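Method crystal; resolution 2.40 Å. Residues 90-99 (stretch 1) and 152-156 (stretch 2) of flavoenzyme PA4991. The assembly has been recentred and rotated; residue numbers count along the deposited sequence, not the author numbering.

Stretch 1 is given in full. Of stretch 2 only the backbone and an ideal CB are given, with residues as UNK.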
# COMPACT_ATOMS: atom_id res chain seq x y z
N ASP A 90 -12.53 -5.54 10.50
CA ASP A 90 -12.01 -6.59 11.35
C ASP A 90 -10.65 -7.09 10.85
O ASP A 90 -10.57 -8.03 10.09
CB ASP A 90 -12.98 -7.77 11.43
CG ASP A 90 -12.63 -8.70 12.54
OD1 ASP A 90 -11.57 -8.56 13.19
OD2 ASP A 90 -13.43 -9.60 12.81
N LEU A 91 -9.58 -6.47 11.33
CA LEU A 91 -8.23 -6.94 11.09
C LEU A 91 -7.68 -7.58 12.36
O LEU A 91 -6.48 -7.50 12.60
CB LEU A 91 -7.32 -5.78 10.65
CG LEU A 91 -7.76 -4.93 9.46
CD1 LEU A 91 -6.67 -3.94 9.08
CD2 LEU A 91 -8.18 -5.74 8.24
N ARG A 92 -8.51 -8.21 13.17
CA ARG A 92 -7.96 -8.85 14.37
C ARG A 92 -7.03 -10.00 13.98
O ARG A 92 -7.33 -10.78 13.08
CB ARG A 92 -9.06 -9.35 15.28
CG ARG A 92 -9.64 -8.23 16.15
CD ARG A 92 -10.88 -8.67 16.87
NE ARG A 92 -11.84 -9.27 15.94
CZ ARG A 92 -13.08 -9.61 16.26
NH1 ARG A 92 -13.85 -10.15 15.32
NH2 ARG A 92 -13.59 -9.40 17.48
N GLY A 93 -5.87 -10.06 14.65
CA GLY A 93 -4.85 -11.09 14.36
C GLY A 93 -3.97 -10.84 13.12
O GLY A 93 -3.21 -11.72 12.69
N VAL A 94 -4.06 -9.64 12.56
CA VAL A 94 -3.07 -9.21 11.59
C VAL A 94 -1.78 -8.89 12.35
O VAL A 94 -1.78 -8.28 13.42
CB VAL A 94 -3.59 -8.02 10.76
CG1 VAL A 94 -2.52 -7.49 9.81
CG2 VAL A 94 -4.84 -8.44 9.97
N ARG A 95 -0.68 -9.35 11.78
CA ARG A 95 0.64 -9.18 12.34
C ARG A 95 1.10 -7.75 12.15
O ARG A 95 1.08 -7.21 11.04
CB ARG A 95 1.63 -10.10 11.63
CG ARG A 95 1.87 -11.49 12.25
CD ARG A 95 3.10 -12.16 11.58
NE ARG A 95 4.38 -11.51 11.94
CZ ARG A 95 5.62 -11.91 11.58
NH1 ARG A 95 6.69 -11.23 12.00
NH2 ARG A 95 5.81 -12.99 10.79
N LEU A 96 1.50 -7.12 13.25
CA LEU A 96 2.33 -5.94 13.22
C LEU A 96 3.79 -6.36 13.26
O LEU A 96 4.18 -7.22 14.06
CB LEU A 96 2.09 -5.09 14.44
CG LEU A 96 0.74 -4.43 14.62
CD1 LEU A 96 0.84 -3.46 15.82
CD2 LEU A 96 0.33 -3.74 13.32
N LEU A 97 4.61 -5.75 12.43
CA LEU A 97 6.03 -5.93 12.56
C LEU A 97 6.51 -5.17 13.81
O LEU A 97 7.33 -5.69 14.56
CB LEU A 97 6.77 -5.52 11.27
CG LEU A 97 6.52 -6.44 10.06
CD1 LEU A 97 7.26 -5.95 8.81
CD2 LEU A 97 6.90 -7.90 10.33
N SER A 98 5.96 -3.98 14.07
CA SER A 98 6.38 -3.18 15.20
C SER A 98 5.22 -2.36 15.67
O SER A 98 4.43 -1.85 14.87
CB SER A 98 7.52 -2.26 14.81
OG SER A 98 8.06 -1.56 15.92
N GLU A 99 5.14 -2.22 16.97
CA GLU A 99 4.07 -1.46 17.61
C GLU A 99 4.32 0.04 17.49
O GLU A 99 3.47 0.83 17.87
CB GLU A 99 4.03 -1.81 19.10
CG GLU A 99 3.73 -3.28 19.38
CD GLU A 99 2.35 -3.49 19.95
OE1 GLU A 99 1.39 -2.90 19.42
OE2 GLU A 99 2.23 -4.25 20.95
N UNK A 152 2.78 6.09 15.18
CA UNK A 152 2.81 5.35 13.93
C UNK A 152 3.10 3.85 14.15
O UNK A 152 3.75 3.48 15.09
CB UNK A 152 3.86 5.96 13.00
N UNK A 153 2.58 3.02 13.26
CA UNK A 153 2.56 1.56 13.42
C UNK A 153 3.21 1.00 12.20
O UNK A 153 3.10 1.63 11.12
CB UNK A 153 1.15 1.00 13.61
N UNK A 154 3.78 -0.20 12.31
CA UNK A 154 4.28 -0.91 11.12
C UNK A 154 3.67 -2.29 10.96
O UNK A 154 3.84 -3.14 11.81
CB UNK A 154 5.80 -1.04 11.19
N UNK A 155 3.00 -2.47 9.82
CA UNK A 155 2.18 -3.64 9.53
C UNK A 155 3.01 -4.62 8.73
O UNK A 155 3.82 -4.20 7.94
CB UNK A 155 0.91 -3.26 8.78
N UNK A 156 2.81 -5.91 8.95
CA UNK A 156 3.25 -6.96 8.02
C UNK A 156 2.25 -6.95 6.86
O UNK A 156 1.13 -7.48 6.99
CB UNK A 156 3.32 -8.33 8.69

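The backbone of stretch 2 runs antiparallel to the end of stretch 1, and three hydrogen bonds of good geometry fix the register: from N of position 154 to Ser98 O (3.1 Å), from Ser98 N to O of position 154 (3.2 Å), and from N of position 156 to Arg95 O (3.0 Å). Leu97 N also reaches O of position 154 at 2.8 Å, but at 127° this bond is weak. Two successive amides thus converge on one carbonyl, in keeping with the beta bulge that shifts the register by one residue between Leu96 and Ser98.

Position 152 lies at the margin of the contact. Its CA-to-CB bond points sideways, and no atom of stretch 1 comes within 5.5 Å of the ideal CB, so stretch 1 hardly restricts the choice. The residue is Glu152, whose extended side chain leads away and is hydrogen-bonded elsewhere in the structure.

At position 153 the backbone is extended (-125/154) and CA-to-CB again points sideways. The ideal CB is 4.5 Å from Ser98 O and 4.8 Å from Leu96 CD2; a methyl group so close invites an apolar side chain, and the extended backbone suits a beta-branched one, although leucine or methionine could also serve. Ile153 occupies it, and its CG2 packs against Leu96 CD2 at 3.4 Å.

Position 154 is paired with Ser98, and both side chains project from the same face of the sheet. The ideal CB is 4.6 Å from Leu97 CB and 4.0 Å from Ser98 O. A compact residue, such as valine, alanine or threonine, would fit these neighbours, and phi/psi of -123/121 is comfortable for beta-branching. Val154 is found here: its CB is 4.2 Å from Ser98 CB, while CG1 lies 4.1 Å from Leu97 CB.

The CA-to-CB bond of position 155 points away from stretch 1, as its non-hydrogen-bonded pairing with Leu96 has the side chains diverging. Yet Leu96 CD2 is 4.6 Å from the ideal CB, and Leu91 and Val94 offer further methyl groups beyond, so a long apolar or aromatic side chain could return to them. Phe155 does so. Leu96 CD2 sits over one ring face, 3.6 Å from the centroid and 11° off the normal, a CH-pi contact; Val94 CG1 meets the ring edge, 3.7 Å from Phe155 CD2. Leu91 CD1 is more distant, 4.4 Å from Phe155 CE2.

At position 156 CA-to-CB points sideways, and the ideal CB is 3.4 Å from Arg95 O and 4.0 Å from Leu97 CD2. The nearby Arg95 guanidinium favours an acidic residue, though a small polar one such as serine or asparagine would also be plausible. The residue is Asp156. Its OD2 lies over one face of the guanidinium, 3.9 Å from Arg95 NE, in a long salt bridge in which no N-H points at the oxygen. Leu97 CG packs 3.9 Å from Asp156 CA, and Asp156 holds the N-cap position just before a helix, a place where aspartate is common.

Stretch 2 152-156: EIVFD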
# COMPACT_ATOMS: atom_id res chain seq x y z
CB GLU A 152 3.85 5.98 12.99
CG GLU A 152 3.60 7.45 12.62
CD GLU A 152 4.57 7.99 11.55
OE1 GLU A 152 4.39 9.18 11.13
OE2 GLU A 152 5.49 7.23 11.11
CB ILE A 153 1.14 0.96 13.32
CG1 ILE A 153 0.09 1.74 14.09
CG2 ILE A 153 1.10 -0.47 13.83
CD1 ILE A 153 -1.32 1.44 13.58
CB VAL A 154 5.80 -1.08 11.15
CG1 VAL A 154 6.29 -1.70 9.84
CG2 VAL A 154 6.46 0.27 11.43
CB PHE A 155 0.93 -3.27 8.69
CG PHE A 155 -0.31 -3.02 9.50
CD1 PHE A 155 -0.45 -1.87 10.24
CD2 PHE A 155 -1.34 -3.95 9.54
CE1 PHE A 155 -1.60 -1.63 11.02
CE2 PHE A 155 -2.48 -3.73 10.33
CZ PHE A 155 -2.59 -2.57 11.09
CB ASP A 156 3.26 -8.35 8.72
CG ASP A 156 3.64 -9.51 7.78
OD1 ASP A 156 4.07 -9.22 6.64
OD2 ASP A 156 3.53 -10.71 8.17
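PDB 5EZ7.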